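Local coordinates for protein glycoside hydrolase family 43 (Halothermothrix orenii, PDB 4QQS) that hydrolyses O-glycosidic bonds as a family 43 glycosidase with alpha-L-arabinofuranosidase activity, and probably takes part in xylan degradation, at residues 124-129 against 193-198; 140-145 against 156-161; 220-225 against 255-260. All coordinates share one frame; numbering follows the deposited sequence.

Overall arrangement
The three contacts lie around the active site on the axis of a five-bladed beta-propeller. Contact 1 sets the predicted pKa modulator D126 beside the predicted proton donor E195, with a HEPES molecule hydrogen-bonded to D126 and only weakly to E195. Contact 2, centred about 6 Å from the centre of contact 1, lies in the same sheet: H128 N to Y140 O (2.8 Å) and I125 O to V142 N (2.9 Å) tie strand 137-143 to 124-131. Contact 3, centred about 10 Å from contact 1, brings Y220 OH to E195 OE2 (2.7 Å) and packs CE1 of the sodium ligand H256 against D126 OD1 (3.0 Å). Contacts 2 and 3 do not touch (nearest atoms about 7 Å).

Contact 1: 124-129 against 193-198. With EPE (4-(2-hydroxyethyl)-1-piperazine ethanesulfonic acid), chain C.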
loop_
_atom_site.group_PDB
_atom_site.type_symbol
_atom_site.label_atom_id
_atom_site.label_comp_id
_atom_site.label_asym_id
_atom_site.label_seq_id
_atom_site.Cartn_x
_atom_site.Cartn_y
_atom_site.Cartn_z
ATOM N N PHE A 124 -2.846 -13.025 -6.557
ATOM C CA PHE A 124 -2.101 -11.780 -6.658
ATOM C C PHE A 124 -2.835 -10.704 -5.883
ATOM O O PHE A 124 -4.063 -10.614 -5.956
ATOM C CB PHE A 124 -1.956 -11.347 -8.129
ATOM C CG PHE A 124 -1.267 -12.363 -8.967
ATOM C CD1 PHE A 124 0.109 -12.377 -9.053
ATOM C CD2 PHE A 124 -1.982 -13.332 -9.651
ATOM C CE1 PHE A 124 0.758 -13.337 -9.810
ATOM C CE2 PHE A 124 -1.335 -14.290 -10.412
ATOM C CZ PHE A 124 0.028 -14.290 -10.497
ATOM N N ILE A 125 -2.069 -9.885 -5.162
ATOM C CA ILE A 125 -2.618 -8.816 -4.340
ATOM C C ILE A 125 -1.678 -7.609 -4.335
ATOM O O ILE A 125 -0.584 -7.644 -4.906
ATOM C CB ILE A 125 -2.854 -9.270 -2.866
ATOM C CG1 ILE A 125 -1.535 -9.504 -2.116
ATOM C CG2 ILE A 125 -3.747 -10.515 -2.805
ATOM C CD1 ILE A 125 -1.707 -9.675 -0.627
ATOM N N ASP A 126 -2.117 -6.532 -3.691
ATOM C CA ASP A 126 -1.246 -5.407 -3.368
ATOM C C ASP A 126 -0.686 -4.695 -4.596
ATOM O O ASP A 126 0.435 -4.186 -4.576
ATOM C CB ASP A 126 -0.103 -5.805 -2.424
ATOM C CG ASP A 126 -0.533 -5.966 -0.979
ATOM O OD1 ASP A 126 -1.702 -5.709 -0.654
ATOM O OD2 ASP A 126 0.325 -6.364 -0.159
ATOM N N ALA A 127 -1.492 -4.575 -5.644
ATOM C CA ALA A 127 -1.084 -3.787 -6.792
ATOM C C ALA A 127 -0.796 -2.334 -6.414
ATOM O O ALA A 127 -1.487 -1.721 -5.596
ATOM C CB ALA A 127 -2.141 -3.818 -7.867
ATOM N N HIS A 128 0.225 -1.796 -7.064
ATOM C CA HIS A 128 0.655 -0.426 -6.886
ATOM C C HIS A 128 1.123 0.067 -8.248
ATOM O O HIS A 128 2.054 -0.478 -8.811
ATOM C CB HIS A 128 1.802 -0.362 -5.883
ATOM C CG HIS A 128 2.448 0.979 -5.813
ATOM N ND1 HIS A 128 1.840 2.066 -5.232
ATOM C CD2 HIS A 128 3.641 1.420 -6.286
ATOM C CE1 HIS A 128 2.631 3.122 -5.361
ATOM N NE2 HIS A 128 3.731 2.757 -5.987
ATOM N N ILE A 129 0.466 1.087 -8.782
ATOM C CA ILE A 129 0.863 1.657 -10.058
ATOM C C ILE A 129 1.680 2.916 -9.809
ATOM O O ILE A 129 1.223 3.840 -9.142
ATOM C CB ILE A 129 -0.355 1.956 -10.978
ATOM C CG1 ILE A 129 -1.096 0.659 -11.317
ATOM C CG2 ILE A 129 0.113 2.646 -12.265
ATOM C CD1 ILE A 129 -2.393 0.851 -12.101
ATOM N N TRP A 193 7.000 -13.075 3.926
ATOM C CA TRP A 193 6.354 -12.027 3.153
ATOM C C TRP A 193 7.248 -10.856 2.796
ATOM O O TRP A 193 7.926 -10.298 3.659
ATOM C CB TRP A 193 5.192 -11.410 3.944
ATOM C CG TRP A 193 4.092 -12.326 4.324
ATOM C CD1 TRP A 193 2.917 -12.508 3.683
ATOM C CD2 TRP A 193 4.052 -13.167 5.496
ATOM N NE1 TRP A 193 2.142 -13.402 4.384
ATOM C CE2 TRP A 193 2.824 -13.830 5.494
ATOM C CE3 TRP A 193 4.950 -13.407 6.549
ATOM C CZ2 TRP A 193 2.468 -14.739 6.498
ATOM C CZ3 TRP A 193 4.598 -14.289 7.542
ATOM C CH2 TRP A 193 3.374 -14.951 7.504
ATOM N N ASN A 194 7.174 -10.452 1.528
ATOM C CA ASN A 194 7.414 -9.065 1.133
ATOM C C ASN A 194 6.129 -8.632 0.433
ATOM O O ASN A 194 5.721 -9.255 -0.562
ATOM C CB ASN A 194 8.578 -8.892 0.147
ATOM C CG ASN A 194 9.987 -8.971 0.751
ATOM O OD1 ASN A 194 10.951 -8.891 -0.007
ATOM N ND2 ASN A 194 10.125 -9.108 2.065
ATOM N N GLU A 195 5.487 -7.589 0.950
ATOM C CA GLU A 195 4.209 -7.174 0.390
ATOM C C GLU A 195 4.045 -5.669 0.524
ATOM O O GLU A 195 4.934 -4.967 0.984
ATOM C CB GLU A 195 3.047 -7.974 0.998
ATOM C CG GLU A 195 2.858 -7.730 2.479
ATOM C CD GLU A 195 1.773 -8.602 3.128
ATOM O OE1 GLU A 195 1.155 -9.447 2.452
ATOM O OE2 GLU A 195 1.526 -8.423 4.340
ATOM N N GLY A 196 2.918 -5.160 0.061
ATOM C CA GLY A 196 2.667 -3.737 0.174
ATOM C C GLY A 196 3.688 -2.793 -0.440
ATOM O O GLY A 196 4.071 -1.803 0.191
ATOM N N PRO A 197 4.099 -3.020 -1.692
ATOM C CA PRO A 197 5.037 -2.076 -2.319
ATOM C C PRO A 197 4.455 -0.676 -2.498
ATOM O O PRO A 197 3.273 -0.530 -2.822
ATOM C CB PRO A 197 5.311 -2.708 -3.688
ATOM C CG PRO A 197 4.089 -3.541 -3.969
ATOM C CD PRO A 197 3.689 -4.094 -2.615
ATOM N N PHE A 198 5.313 0.323 -2.356
ATOM C CA PHE A 198 4.980 1.703 -2.691
ATOM C C PHE A 198 6.273 2.368 -3.161
ATOM O O PHE A 198 7.255 2.320 -2.445
ATOM C CB PHE A 198 4.394 2.462 -1.484
ATOM C CG PHE A 198 3.788 3.787 -1.871
ATOM C CD1 PHE A 198 4.583 4.874 -2.162
ATOM C CD2 PHE A 198 2.408 3.925 -2.027
ATOM C CE1 PHE A 198 4.025 6.078 -2.572
ATOM C CE2 PHE A 198 1.863 5.139 -2.420
ATOM C CZ PHE A 198 2.672 6.189 -2.701
HETATM N N1 EPE C . -3.295 -11.009 4.734
HETATM C C2 EPE C . -3.316 -9.751 5.503
HETATM C C3 EPE C . -2.032 -8.965 5.267
HETATM N N4 EPE C . -1.911 -8.662 3.861
HETATM C C5 EPE C . -1.899 -9.850 3.034
HETATM C C6 EPE C . -3.152 -10.690 3.299
HETATM C C7 EPE C . -2.677 -7.517 3.403
HETATM C C8 EPE C . -2.089 -6.826 2.180
HETATM O O8 EPE C . -0.684 -6.762 2.271
HETATM C C9 EPE C . -4.587 -11.683 4.952
HETATM C C10 EPE C . -4.396 -13.194 5.024
HETATM S S EPE C . -5.943 -14.092 5.324
HETATM O O1S EPE C . -7.065 -13.386 4.713
HETATM O O2S EPE C . -5.854 -15.431 4.740
HETATM O O3S EPE C . -6.164 -14.234 6.761
HETATM O O HOH W 1 0.931 -2.243 -2.486
#
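Two inner strands of the five-bladed beta-propeller of family 43 run side by side here; they carry D126, the predicted pKa modulator, and E195, the predicted proton donor. The strand axes approach to 6.6 Å with N-to-C directions 19° apart, too far for direct backbone pairing, so side chains and a water bridge the gap. The carboxylate of D126 receives the G196 N-H on OD2 at 2.9 Å, from above the carboxylate plane. The same OD2 accepts the hydroxyl O8 of the HEPES molecule at 2.7 Å, so two donors grip one oxygen. E195 has CG in the crowded position between backbone N and carbonyl carbon and then extends, bringing its carboxylate beside that of D126. D126 OD2 and E195 OE1 are 4.1 Å apart; this like-charge proximity would tend to raise the pKa of E195, consistent with an acid catalyst. E195 OE2 is held by Y220 OH, while the HEPES N4 reaches both carboxylate oxygens only weakly. Further along, one water donates to D126 O and P197 O. H128, its CG anti to the backbone N (chi1 171°), lays one ring face over F198 CA, a CH-pi contact 3.7 Å from the ring centroid. Its CE1 in turn sits 3.4 Å from F198 CD2, over one face of a phenyl ring inclined at 42°. H128 ND1 is hydrogen-bonded to E75, a sodium ligand. Strand 124-131 pairs with 137-143 and packs I125 and A127 on strand 82-90 of another sheet; strand 191-202 lies between strands 153-162 and 205-212.

Contact 2: 140-145 against 156-161; sequences YYVKDC and SQIYVQ
This is an antiparallel strand pairing within a propeller sheet, joining strand 137-143 to strand 153-162 one strand outward from the D126-bearing strand 124-131. Y141 with Y159 and K143 with Q157 are hydrogen-bonded pairs; Y140 with V160 and V142 with I158 are non-hydrogen-bonded. Y159 N reaches Y141 O at 2.8 Å, nearly along the C=O axis. On the face of Y140 and V142, V160 CG2 lies over one face of the Y140 ring, 3.6 Å from its centroid, and V142 CG2 meets I158 CG1 at 3.9 Å. On the other face, Y141 takes the crowded first torsion (chi1 58°), which swings its ring toward the partner strand. Y159 CB covers one ring face, and Y141 OH donates to Q161 OE1 at 2.6 Å on a lone pair; R120 bonds to both oxygens. Y159 OH donates to Q157 OE1 from above the carbonyl plane. Past the end of strand 137-143, the C145 N-H donates to S156 OG at 2.9 Å; a water links that hydroxyl to D144 OD1, while D144 OD2 is hydrogen-bonded to S146. Apolar packing thus dominates the V142 side, next to D126 and E195, apart from Y140 OH, hydrogen-bonded to P230 O; the Y141 and Y159 hydroxyls, amides and extended K143, water-linked to Y159 OH, make the other face polar.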
loop_
_atom_site.group_PDB
_atom_site.type_symbol
_atom_site.label_atom_id
_atom_site.label_comp_id
_atom_site.label_asym_id
_atom_site.label_seq_id
_atom_site.Cartn_x
_atom_site.Cartn_y
_atom_site.Cartn_z
ATOM N N TYR A 140 3.589 -2.719 -9.657
ATOM C CA TYR A 140 4.260 -3.567 -8.679
ATOM C C TYR A 140 3.157 -4.353 -7.997
ATOM O O TYR A 140 2.133 -3.794 -7.661
ATOM C CB TYR A 140 5.018 -2.688 -7.657
ATOM C CG TYR A 140 6.126 -1.904 -8.294
ATOM C CD1 TYR A 140 5.883 -0.693 -8.922
ATOM C CD2 TYR A 140 7.416 -2.388 -8.308
ATOM C CE1 TYR A 140 6.896 -0.005 -9.570
ATOM C CE2 TYR A 140 8.443 -1.700 -8.937
ATOM C CZ TYR A 140 8.178 -0.507 -9.576
ATOM O OH TYR A 140 9.139 0.196 -10.244
ATOM N N TYR A 141 3.349 -5.652 -7.818
ATOM C CA TYR A 141 2.295 -6.470 -7.244
ATOM C C TYR A 141 2.892 -7.688 -6.568
ATOM O O TYR A 141 4.050 -8.027 -6.777
ATOM C CB TYR A 141 1.279 -6.876 -8.316
ATOM C CG TYR A 141 1.877 -7.631 -9.483
ATOM C CD1 TYR A 141 1.956 -9.006 -9.481
ATOM C CD2 TYR A 141 2.380 -6.963 -10.590
ATOM C CE1 TYR A 141 2.497 -9.698 -10.551
ATOM C CE2 TYR A 141 2.935 -7.649 -11.663
ATOM C CZ TYR A 141 2.982 -9.017 -11.642
ATOM O OH TYR A 141 3.530 -9.744 -12.685
ATOM N N VAL A 142 2.077 -8.348 -5.760
ATOM C CA VAL A 142 2.520 -9.477 -4.964
ATOM C C VAL A 142 1.960 -10.780 -5.521
ATOM O O VAL A 142 0.755 -10.913 -5.736
ATOM C CB VAL A 142 2.072 -9.318 -3.504
ATOM C CG1 VAL A 142 2.377 -10.558 -2.690
ATOM C CG2 VAL A 142 2.760 -8.095 -2.886
ATOM N N LYS A 143 2.861 -11.734 -5.747
ATOM C CA LYS A 143 2.511 -13.133 -5.989
ATOM C C LYS A 143 2.410 -13.764 -4.608
ATOM O O LYS A 143 3.403 -13.963 -3.935
ATOM C CB LYS A 143 3.586 -13.789 -6.860
ATOM C CG LYS A 143 3.243 -15.173 -7.381
ATOM C CD LYS A 143 4.368 -15.728 -8.276
ATOM C CE LYS A 143 3.926 -16.968 -9.023
ATOM N NZ LYS A 143 5.011 -17.658 -9.731
ATOM N N ASP A 144 1.162 -13.958 -4.169
ATOM C CA ASP A 144 0.862 -14.191 -2.767
ATOM C C ASP A 144 1.243 -15.582 -2.270
ATOM O O ASP A 144 1.036 -16.592 -2.948
ATOM C CB ASP A 144 -0.630 -13.952 -2.537
ATOM C CG ASP A 144 -1.019 -14.015 -1.074
ATOM O OD1 ASP A 144 -0.676 -13.078 -0.326
ATOM O OD2 ASP A 144 -1.681 -15.006 -0.693
ATOM N N CYS A 145 1.776 -15.615 -1.051
ATOM C CA CYS A 145 2.175 -16.842 -0.365
ATOM C C CYS A 145 1.123 -17.945 -0.338
ATOM O O CYS A 145 1.502 -19.112 -0.292
ATOM C CB CYS A 145 2.596 -16.503 1.065
ATOM S SG CYS A 145 1.315 -15.739 2.047
ATOM N N SER A 156 5.515 -14.709 -0.226
ATOM C CA SER A 156 5.023 -13.583 -1.005
ATOM C C SER A 156 6.190 -12.824 -1.607
ATOM O O SER A 156 7.091 -12.383 -0.888
ATOM C CB SER A 156 4.163 -12.651 -0.155
ATOM O OG SER A 156 2.912 -13.252 0.133
ATOM N N GLN A 157 6.182 -12.714 -2.932
ATOM C CA GLN A 157 7.210 -12.023 -3.710
ATOM C C GLN A 157 6.605 -10.812 -4.407
ATOM O O GLN A 157 5.443 -10.860 -4.817
ATOM C CB GLN A 157 7.745 -12.944 -4.807
ATOM C CG GLN A 157 8.294 -14.278 -4.362
ATOM C CD GLN A 157 8.629 -15.121 -5.576
ATOM O OE1 GLN A 157 7.748 -15.424 -6.379
ATOM N NE2 GLN A 157 9.904 -15.442 -5.757
ATOM N N ILE A 158 7.394 -9.748 -4.562
ATOM C CA ILE A 158 6.963 -8.586 -5.325
ATOM C C ILE A 158 7.562 -8.618 -6.720
ATOM O O ILE A 158 8.780 -8.720 -6.859
ATOM C CB ILE A 158 7.326 -7.281 -4.599
ATOM C CG1 ILE A 158 6.550 -7.180 -3.283
ATOM C CG2 ILE A 158 7.045 -6.059 -5.478
ATOM C CD1 ILE A 158 7.093 -6.139 -2.309
ATOM N N TYR A 159 6.682 -8.549 -7.717
ATOM C CA TYR A 159 7.030 -8.468 -9.121
ATOM C C TYR A 159 6.706 -7.079 -9.647
ATOM O O TYR A 159 5.908 -6.345 -9.073
ATOM C CB TYR A 159 6.251 -9.525 -9.925
ATOM C CG TYR A 159 6.753 -10.924 -9.709
ATOM C CD1 TYR A 159 6.352 -11.664 -8.600
ATOM C CD2 TYR A 159 7.646 -11.508 -10.594
ATOM C CE1 TYR A 159 6.822 -12.932 -8.365
ATOM C CE2 TYR A 159 8.127 -12.793 -10.369
ATOM C CZ TYR A 159 7.711 -13.493 -9.255
ATOM O OH TYR A 159 8.195 -14.762 -9.040
ATOM N N VAL A 160 7.319 -6.748 -10.776
ATOM C CA VAL A 160 7.029 -5.517 -11.489
ATOM C C VAL A 160 6.910 -5.797 -12.975
ATOM O O VAL A 160 7.636 -6.622 -13.534
ATOM C CB VAL A 160 8.104 -4.424 -11.222
ATOM C CG1 VAL A 160 9.508 -4.898 -11.581
ATOM C CG2 VAL A 160 7.768 -3.124 -11.946
ATOM N N GLN A 161 5.976 -5.100 -13.613
ATOM C CA GLN A 161 5.929 -5.009 -15.066
ATOM C C GLN A 161 5.590 -3.595 -15.487
ATOM O O GLN A 161 4.809 -2.897 -14.847
ATOM C CB GLN A 161 4.886 -5.970 -15.654
ATOM C CG GLN A 161 5.326 -7.418 -15.568
ATOM C CD GLN A 161 4.277 -8.398 -16.011
ATOM O OE1 GLN A 161 3.501 -8.908 -15.193
ATOM N NE2 GLN A 161 4.243 -8.682 -17.307
HETATM O O HOH W 2 7.328 -16.617 -10.969
HETATM O O HOH W 3 1.264 -11.262 0.458
#

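Contact 3: 220-225 against 255-260. With NA (sodium ion), chain D.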
loop_
_atom_site.group_PDB
_atom_site.type_symbol
_atom_site.label_atom_id
_atom_site.label_comp_id
_atom_site.label_asym_id
_atom_site.label_seq_id
_atom_site.Cartn_x
_atom_site.Cartn_y
_atom_site.Cartn_z
ATOM N N TYR A 220 5.522 -7.153 12.163
ATOM C CA TYR A 220 5.235 -6.545 10.866
ATOM C C TYR A 220 5.951 -5.200 10.844
ATOM O O TYR A 220 5.906 -4.454 11.820
ATOM C CB TYR A 220 3.742 -6.374 10.667
ATOM C CG TYR A 220 3.270 -6.256 9.239
ATOM C CD1 TYR A 220 3.527 -7.255 8.319
ATOM C CD2 TYR A 220 2.513 -5.173 8.827
ATOM C CE1 TYR A 220 3.027 -7.186 7.022
ATOM C CE2 TYR A 220 2.007 -5.087 7.542
ATOM C CZ TYR A 220 2.254 -6.098 6.648
ATOM O OH TYR A 220 1.706 -5.985 5.386
ATOM N N SER A 221 6.656 -4.904 9.756
ATOM C CA SER A 221 7.484 -3.707 9.713
ATOM C C SER A 221 7.834 -3.366 8.274
ATOM O O SER A 221 7.641 -4.186 7.363
ATOM C CB SER A 221 8.730 -3.874 10.584
ATOM O OG SER A 221 9.241 -5.198 10.552
ATOM N N ILE A 222 8.334 -2.150 8.088
ATOM C CA ILE A 222 8.566 -1.566 6.776
ATOM C C ILE A 222 10.047 -1.384 6.512
ATOM O O ILE A 222 10.781 -0.842 7.351
ATOM C CB ILE A 222 7.849 -0.200 6.667
ATOM C CG1 ILE A 222 6.337 -0.420 6.767
ATOM C CG2 ILE A 222 8.226 0.523 5.383
ATOM C CD1 ILE A 222 5.536 0.834 7.020
ATOM N N GLY A 223 10.472 -1.832 5.330
ATOM C CA GLY A 223 11.807 -1.593 4.828
ATOM C C GLY A 223 11.740 -0.925 3.469
ATOM O O GLY A 223 10.657 -0.659 2.947
ATOM N N TYR A 224 12.904 -0.703 2.862
ATOM C CA TYR A 224 12.922 -0.274 1.472
ATOM C C TYR A 224 14.058 -0.895 0.688
ATOM O O TYR A 224 15.021 -1.435 1.255
ATOM C CB TYR A 224 12.938 1.261 1.331
ATOM C CG TYR A 224 14.259 1.935 1.619
ATOM C CD1 TYR A 224 15.141 2.252 0.607
ATOM C CD2 TYR A 224 14.613 2.269 2.916
ATOM C CE1 TYR A 224 16.334 2.897 0.877
ATOM C CE2 TYR A 224 15.795 2.919 3.193
ATOM C CZ TYR A 224 16.656 3.219 2.172
ATOM O OH TYR A 224 17.818 3.892 2.462
ATOM N N ALA A 225 13.924 -0.776 -0.628
ATOM C CA ALA A 225 14.948 -1.133 -1.585
ATOM C C ALA A 225 15.120 0.014 -2.559
ATOM O O ALA A 225 14.220 0.838 -2.717
ATOM C CB ALA A 225 14.576 -2.408 -2.331
ATOM N N GLY A 255 2.932 -0.969 9.260
ATOM C CA GLY A 255 3.027 -1.592 7.957
ATOM C C GLY A 255 2.101 -1.067 6.890
ATOM O O GLY A 255 1.290 -0.166 7.095
ATOM N N HIS A 256 2.312 -1.695 5.728
ATOM C CA HIS A 256 1.574 -1.486 4.469
ATOM C C HIS A 256 1.245 -0.041 4.247
ATOM O O HIS A 256 0.086 0.400 4.361
ATOM C CB HIS A 256 0.309 -2.427 4.345
ATOM C CG HIS A 256 -0.213 -2.550 2.935
ATOM N ND1 HIS A 256 -0.399 -3.696 2.247
ATOM C CD2 HIS A 256 -0.562 -1.586 2.114
ATOM C CE1 HIS A 256 -0.858 -3.420 1.079
ATOM N NE2 HIS A 256 -0.954 -2.139 0.960
ATOM N N ASN A 257 2.275 0.708 3.856
ATOM C CA ASN A 257 2.195 2.144 3.824
ATOM C C ASN A 257 1.965 2.741 2.439
ATOM O O ASN A 257 2.193 2.128 1.390
ATOM C CB ASN A 257 3.464 2.749 4.399
ATOM C CG ASN A 257 4.643 2.627 3.456
ATOM O OD1 ASN A 257 5.279 1.577 3.359
ATOM N ND2 ASN A 257 4.924 3.710 2.726
ATOM N N SER A 258 1.540 3.998 2.468
ATOM C CA SER A 258 1.628 4.884 1.320
ATOM C C SER A 258 2.433 6.122 1.720
ATOM O O SER A 258 2.920 6.214 2.854
ATOM C CB SER A 258 0.232 5.229 0.804
ATOM O OG SER A 258 -0.578 5.813 1.812
ATOM N N VAL A 259 2.649 7.018 0.759
ATOM C CA VAL A 259 3.402 8.247 0.978
ATOM C C VAL A 259 2.634 9.397 0.324
ATOM O O VAL A 259 2.129 9.244 -0.785
ATOM C CB VAL A 259 4.807 8.170 0.351
ATOM C CG1 VAL A 259 5.578 9.461 0.598
ATOM C CG2 VAL A 259 5.580 6.985 0.900
ATOM N N THR A 260 2.555 10.529 1.012
ATOM C CA THR A 260 1.952 11.724 0.447
ATOM C C THR A 260 2.747 12.936 0.943
ATOM O O THR A 260 3.789 12.787 1.594
ATOM C CB THR A 260 0.449 11.779 0.797
ATOM O OG1 THR A 260 -0.189 12.833 0.078
ATOM C CG2 THR A 260 0.235 11.961 2.280
HETATM NA NA NA D . -0.428 -0.682 -1.324
HETATM O O HOH W 4 1.605 -0.185 0.220
HETATM O O HOH W 5 -1.691 0.805 -0.399
HETATM O O HOH W 1 0.931 -2.243 -2.486
HETATM O O HOH W 6 -1.935 -1.987 -2.362
#
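The chain turns a corner at H256, which has positive phi (39°), and presents G255 to Y220 and the start of strand 221-227 while residues 257-260 run on into a different sheet. The meeting is by van der Waals packing. Y220 has CG anti to the backbone N (chi1 -158°), so its ring lies alongside H256; Y220 CE2 stands 3.7 Å from G255 CA, obliquely to the ring. G255, having no side chain, allows the ring to lie close against the turn. I222 comes up beside it, CD1 3.6 Å from G255 CA, and its CG2 branch meets N257 OD1 at 3.7 Å. N257 puts CG in the crowded position between backbone N and carbonyl carbon, which carries the amide toward I222. H256 NE2 binds the sodium ion at 2.8 Å, where four waters and E75 complete the ligands. One of those waters also donates to N257 O at 2.7 Å, linking the ion through water to the backbone, and another bridges D126 and P197. The other ring nitrogen, ND1, is hydrogen-bonded to the HEPES hydroxyl O8. Y220 OH lies 4.0 Å from H256 CB and is hydrogen-bonded to E195, so the paired side chains Y220 and H256 reach the predicted proton donor and the ion respectively. Strand 205-212 borders both segments, with S211 against Y220 and I222 and M209 against N257, while strand 257-261 runs beside strand 268-275 in its own sheet and sets S258 against strand 16-23.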